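PDB 4N7B: 4-hydroxy-3-methylbut-2-enyl diphosphate reductase, apicoplast from Plasmodium falciparum, which reduces 4-hydroxy-3-methylbut-2-enyl diphosphate to isopentenyl and dimethylallyl diphosphate, using an iron-sulfur cluster, in the last step of the apicoplast isoprenoid pathway. Local coordinates for residues 424-438 / 448-462. Residues are numbered along the deposited sequence; the frame is centred on the assembly and turned at random.
Sequences NKICTKCDLTIVVGS and VYSSQIRNVPAVLLN. With SO4 (sulfate ion), chain D.
S451 OG is gripped from two sides: it accepts the hydroxyl of T433, OG1 to OG 2.9 Å, and donates to V456 O at 2.7 Å, from above the carbonyl plane. S451 extends its hydroxyl away from its own backbone N (chi1 175°), which carries OG to both partners. The loop after the helix leaves through a Schellman motif with N455 as C-prime residue, and V456 then turns inward, CG2 against T433 OG1 and CG1 3.4 Å from C427 O. Near the C-terminal end of helix 414-427 the amide of N424 stacks over one face of the R454 guanidinium, planes 21° apart. R454 NE binds S450 O (2.9 Å) in the guanidinium plane; NH2 forms a salt bridge with D388, and NH1 makes a weak bond to a sulfate, probably from the crystallisation liquor.

Beyond, strands 432-436 and 458-461 run parallel, joined by five backbone bonds from T433 N to P457 O through to G437 N to L461 O (2.8 Å). Strand 432-436 leads by S438 towards S441 and H260, which probably bind the diphosphate substrate. V435 CG1 packs on L460 CD1 and CG2 on V448 CG2, both at 3.7 Å, on the face covered by helix 442-452. On the opposite face I434 lies alongside V459, and I434, V436 and L461 meet F494 of helix 488-499. This beta-alpha-beta unit places strand 458-461 at the sheet's edge, while strand 477-482 flanks 432-436 on its other side.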
loop_
_atom_site.group_PDB
_atom_site.type_symbol
_atom_site.label_atom_id
_atom_site.label_comp_id
_atom_site.label_asym_id
_atom_site.label_seq_id
_atom_site.Cartn_x
_atom_site.Cartn_y
_atom_site.Cartn_z
ATOM N N ASN A 424 8.007 6.879 13.685
ATOM C CA ASN A 424 8.287 8.275 14.022
ATOM C C ASN A 424 8.594 8.469 15.502
ATOM O O ASN A 424 9.424 9.305 15.854
ATOM C CB ASN A 424 7.112 9.170 13.644
ATOM C CG ASN A 424 6.976 9.342 12.150
ATOM O OD1 ASN A 424 7.912 9.074 11.412
ATOM N ND2 ASN A 424 5.816 9.801 11.698
ATOM N N LYS A 425 7.914 7.709 16.363
ATOM C CA LYS A 425 8.082 7.830 17.818
ATOM C C LYS A 425 9.438 7.355 18.296
ATOM O O LYS A 425 10.024 7.947 19.195
ATOM C CB LYS A 425 7.039 7.002 18.560
ATOM C CG LYS A 425 5.944 7.818 19.186
ATOM C CD LYS A 425 4.783 6.920 19.595
ATOM C CE LYS A 425 3.454 7.600 19.349
ATOM N NZ LYS A 425 2.326 6.702 19.717
ATOM N N ILE A 426 9.932 6.277 17.686
ATOM C CA ILE A 426 11.167 5.653 18.136
ATOM C C ILE A 426 12.407 6.068 17.327
ATOM O O ILE A 426 13.494 6.099 17.887
ATOM C CB ILE A 426 11.059 4.096 18.154
ATOM C CG1 ILE A 426 12.275 3.473 18.831
ATOM C CG2 ILE A 426 10.974 3.556 16.756
ATOM C CD1 ILE A 426 12.529 3.973 20.247
ATOM N N CYS A 427 12.266 6.404 16.042
ATOM C CA CYS A 427 13.462 6.591 15.200
ATOM C C CYS A 427 14.440 7.635 15.775
ATOM O O CYS A 427 15.642 7.515 15.585
ATOM C CB CYS A 427 13.098 6.927 13.741
ATOM S SG CYS A 427 12.367 8.545 13.556
ATOM N N THR A 428 13.949 8.626 16.512
ATOM C CA THR A 428 14.828 9.697 17.003
ATOM C C THR A 428 15.690 9.324 18.199
ATOM O O THR A 428 16.475 10.139 18.652
ATOM C CB THR A 428 14.041 10.992 17.329
ATOM O OG1 THR A 428 13.014 10.710 18.285
ATOM C CG2 THR A 428 13.410 11.530 16.059
ATOM N N LYS A 429 15.553 8.101 18.707
ATOM C CA LYS A 429 16.488 7.565 19.700
ATOM C C LYS A 429 17.611 6.811 18.996
ATOM O O LYS A 429 18.559 6.358 19.629
ATOM C CB LYS A 429 15.772 6.578 20.627
ATOM C CG LYS A 429 15.140 7.218 21.836
ATOM C CD LYS A 429 13.625 7.290 21.700
ATOM C CE LYS A 429 13.093 8.624 22.219
ATOM N NZ LYS A 429 13.434 8.853 23.655
ATOM N N CYS A 430 17.470 6.652 17.683
ATOM C CA CYS A 430 18.329 5.762 16.894
ATOM C C CYS A 430 19.304 6.508 15.965
ATOM O O CYS A 430 19.125 7.682 15.678
ATOM C CB CYS A 430 17.462 4.831 16.056
ATOM S SG CYS A 430 16.357 3.733 17.055
ATOM N N ASP A 431 20.319 5.785 15.496
ATOM C CA ASP A 431 21.336 6.297 14.587
ATOM C C ASP A 431 21.011 5.904 13.148
ATOM O O ASP A 431 21.482 6.524 12.203
ATOM C CB ASP A 431 22.685 5.700 14.966
ATOM C CG ASP A 431 23.030 5.922 16.429
ATOM O OD1 ASP A 431 23.009 7.084 16.886
ATOM O OD2 ASP A 431 23.317 4.930 17.131
ATOM N N LEU A 432 20.212 4.855 12.990
ATOM C CA LEU A 432 19.861 4.360 11.673
ATOM C C LEU A 432 18.506 3.663 11.691
ATOM O O LEU A 432 18.191 2.909 12.621
ATOM C CB LEU A 432 20.915 3.365 11.203
ATOM C CG LEU A 432 20.534 2.615 9.935
ATOM C CD1 LEU A 432 20.673 3.539 8.727
ATOM C CD2 LEU A 432 21.393 1.376 9.766
ATOM N N THR A 433 17.729 3.878 10.638
ATOM C CA THR A 433 16.464 3.182 10.454
ATOM C C THR A 433 16.586 2.225 9.263
ATOM O O THR A 433 17.012 2.624 8.173
ATOM C CB THR A 433 15.304 4.169 10.182
ATOM O OG1 THR A 433 15.006 4.913 11.375
ATOM C CG2 THR A 433 14.062 3.395 9.743
ATOM N N ILE A 434 16.230 0.963 9.480
ATOM C CA ILE A 434 16.167 -0.006 8.392
ATOM C C ILE A 434 14.728 -0.375 8.138
ATOM O O ILE A 434 14.024 -0.843 9.043
ATOM C CB ILE A 434 16.927 -1.294 8.698
ATOM C CG1 ILE A 434 18.424 -1.016 8.774
ATOM C CG2 ILE A 434 16.664 -2.327 7.603
ATOM C CD1 ILE A 434 19.215 -2.200 9.239
ATOM N N VAL A 435 14.277 -0.124 6.918
ATOM C CA VAL A 435 12.941 -0.496 6.527
ATOM C C VAL A 435 13.064 -1.659 5.584
ATOM O O VAL A 435 13.745 -1.562 4.563
ATOM C CB VAL A 435 12.210 0.618 5.803
ATOM C CG1 VAL A 435 10.826 0.136 5.388
ATOM C CG2 VAL A 435 12.116 1.844 6.689
ATOM N N VAL A 436 12.407 -2.770 5.923
ATOM C CA VAL A 436 12.466 -3.950 5.064
ATOM C C VAL A 436 11.307 -3.907 4.104
ATOM O O VAL A 436 10.152 -3.778 4.498
ATOM C CB VAL A 436 12.466 -5.237 5.873
ATOM C CG1 VAL A 436 12.650 -6.433 4.969
ATOM C CG2 VAL A 436 13.573 -5.164 6.919
ATOM N N GLY A 437 11.619 -3.944 2.821
ATOM C CA GLY A 437 10.567 -3.924 1.830
ATOM C C GLY A 437 11.083 -3.643 0.449
ATOM O O GLY A 437 12.300 -3.469 0.240
ATOM N N SER A 438 10.156 -3.631 -0.502
ATOM C CA SER A 438 10.490 -3.461 -1.913
ATOM C C SER A 438 10.478 -2.000 -2.365
ATOM O O SER A 438 9.663 -1.200 -1.893
ATOM C CB SER A 438 9.498 -4.243 -2.769
ATOM O OG SER A 438 9.525 -3.749 -4.093
ATOM N N VAL A 448 10.810 5.111 5.019
ATOM C CA VAL A 448 12.176 5.616 4.965
ATOM C C VAL A 448 12.174 7.140 5.068
ATOM O O VAL A 448 12.953 7.747 5.817
ATOM C CB VAL A 448 12.839 5.221 3.645
ATOM C CG1 VAL A 448 14.061 6.126 3.335
ATOM C CG2 VAL A 448 13.236 3.782 3.691
ATOM N N TYR A 449 11.299 7.761 4.293
ATOM C CA TYR A 449 11.225 9.217 4.250
ATOM C C TYR A 449 10.828 9.795 5.605
ATOM O O TYR A 449 11.349 10.824 6.021
ATOM C CB TYR A 449 10.209 9.608 3.198
ATOM C CG TYR A 449 9.963 11.081 2.993
ATOM C CD1 TYR A 449 10.838 11.851 2.243
ATOM C CD2 TYR A 449 8.825 11.687 3.499
ATOM C CE1 TYR A 449 10.592 13.197 2.007
ATOM C CE2 TYR A 449 8.573 13.025 3.276
ATOM C CZ TYR A 449 9.470 13.778 2.526
ATOM O OH TYR A 449 9.219 15.110 2.297
ATOM N N SER A 450 9.897 9.139 6.291
ATOM C CA SER A 450 9.424 9.630 7.587
ATOM C C SER A 450 10.580 9.745 8.563
ATOM O O SER A 450 10.657 10.694 9.331
ATOM C CB SER A 450 8.359 8.684 8.175
ATOM O OG SER A 450 7.194 8.645 7.368
ATOM N N SER A 451 11.474 8.760 8.551
ATOM C CA SER A 451 12.663 8.801 9.409
ATOM C C SER A 451 13.640 9.893 8.980
ATOM O O SER A 451 14.242 10.570 9.817
ATOM C CB SER A 451 13.362 7.441 9.372
ATOM O OG SER A 451 14.592 7.442 10.083
ATOM N N GLN A 452 13.836 10.054 7.671
ATOM C CA GLN A 452 14.834 11.011 7.191
ATOM C C GLN A 452 14.475 12.456 7.510
ATOM O O GLN A 452 15.351 13.231 7.912
ATOM C CB GLN A 452 15.053 10.872 5.692
ATOM C CG GLN A 452 15.685 9.572 5.287
ATOM C CD GLN A 452 15.676 9.394 3.789
ATOM O OE1 GLN A 452 14.650 9.584 3.140
ATOM N NE2 GLN A 452 16.820 9.062 3.224
ATOM N N ILE A 453 13.219 12.850 7.311
ATOM C CA ILE A 453 12.848 14.241 7.600
ATOM C C ILE A 453 12.852 14.480 9.112
ATOM O O ILE A 453 12.734 15.622 9.571
ATOM C CB ILE A 453 11.485 14.630 7.004
ATOM C CG1 ILE A 453 10.377 13.750 7.566
ATOM C CG2 ILE A 453 11.502 14.450 5.501
ATOM C CD1 ILE A 453 9.009 14.230 7.129
ATOM N N ARG A 454 13.013 13.400 9.881
ATOM C CA ARG A 454 13.218 13.516 11.328
ATOM C C ARG A 454 14.722 13.390 11.669
ATOM O O ARG A 454 15.110 13.193 12.823
ATOM C CB ARG A 454 12.324 12.517 12.074
ATOM C CG ARG A 454 10.999 13.132 12.535
ATOM C CD ARG A 454 9.823 12.059 12.796
ATOM N NE ARG A 454 9.202 11.874 11.502
ATOM C CZ ARG A 454 8.023 12.341 11.122
ATOM N NH1 ARG A 454 7.214 12.967 11.954
ATOM N NH2 ARG A 454 7.650 12.131 9.875
ATOM N N ASN A 455 15.557 13.544 10.640
ATOM C CA ASN A 455 17.009 13.607 10.781
ATOM C C ASN A 455 17.675 12.284 11.167
ATOM O O ASN A 455 18.826 12.268 11.571
ATOM C CB ASN A 455 17.405 14.701 11.766
ATOM C CG ASN A 455 16.920 16.056 11.338
ATOM O OD1 ASN A 455 16.786 16.338 10.146
ATOM N ND2 ASN A 455 16.648 16.910 12.300
ATOM N N VAL A 456 16.986 11.166 11.017
ATOM C CA VAL A 456 17.693 9.904 11.190
ATOM C C VAL A 456 17.803 9.122 9.874
ATOM O O VAL A 456 16.809 8.797 9.225
ATOM C CB VAL A 456 17.180 9.092 12.420
ATOM C CG1 VAL A 456 15.995 9.771 13.045
ATOM C CG2 VAL A 456 16.941 7.630 12.096
ATOM N N PRO A 457 19.045 8.877 9.454
ATOM C CA PRO A 457 19.338 8.209 8.187
ATOM C C PRO A 457 18.569 6.907 8.091
ATOM O O PRO A 457 18.357 6.235 9.099
ATOM C CB PRO A 457 20.842 7.946 8.267
ATOM C CG PRO A 457 21.365 8.931 9.251
ATOM C CD PRO A 457 20.262 9.153 10.239
ATOM N N ALA A 458 18.152 6.548 6.889
ATOM C CA ALA A 458 17.276 5.409 6.726
ATOM C C ALA A 458 17.550 4.756 5.384
ATOM O O ALA A 458 17.988 5.413 4.448
ATOM C CB ALA A 458 15.840 5.854 6.803
ATOM N N VAL A 459 17.312 3.458 5.309
ATOM C CA VAL A 459 17.548 2.705 4.092
ATOM C C VAL A 459 16.423 1.713 3.936
ATOM O O VAL A 459 15.935 1.168 4.918
ATOM C CB VAL A 459 18.880 1.885 4.131
ATOM C CG1 VAL A 459 20.066 2.789 4.097
ATOM C CG2 VAL A 459 18.930 0.994 5.377
ATOM N N LEU A 460 16.049 1.472 2.688
ATOM C CA LEU A 460 15.034 0.513 2.345
ATOM C C LEU A 460 15.743 -0.684 1.758
ATOM O O LEU A 460 16.465 -0.544 0.789
ATOM C CB LEU A 460 14.104 1.109 1.304
ATOM C CG LEU A 460 13.046 0.131 0.818
ATOM C CD1 LEU A 460 12.089 -0.187 1.950
ATOM C CD2 LEU A 460 12.308 0.743 -0.348
ATOM N N LEU A 461 15.550 -1.857 2.349
ATOM C CA LEU A 461 16.228 -3.064 1.900
ATOM C C LEU A 461 15.224 -4.198 1.723
ATOM O O LEU A 461 14.391 -4.450 2.599
ATOM C CB LEU A 461 17.301 -3.483 2.915
ATOM C CG LEU A 461 18.424 -2.469 3.144
ATOM C CD1 LEU A 461 19.334 -2.963 4.261
ATOM C CD2 LEU A 461 19.210 -2.225 1.862
ATOM N N ASN A 462 15.322 -4.886 0.596
ATOM C CA ASN A 462 14.374 -5.917 0.244
ATOM C C ASN A 462 14.623 -7.152 1.104
ATOM O O ASN A 462 13.677 -7.798 1.569
ATOM C CB ASN A 462 14.501 -6.248 -1.249
ATOM C CG ASN A 462 13.307 -7.024 -1.790
ATOM O OD1 ASN A 462 12.148 -6.678 -1.542
ATOM N ND2 ASN A 462 13.590 -8.070 -2.550
HETATM S S SO4 D . 6.497 13.941 15.303
HETATM O O1 SO4 D . 5.975 14.241 16.635
HETATM O O2 SO4 D . 7.632 13.028 15.417
HETATM O O3 SO4 D . 5.449 13.320 14.498
HETATM O O4 SO4 D . 6.932 15.183 14.667
#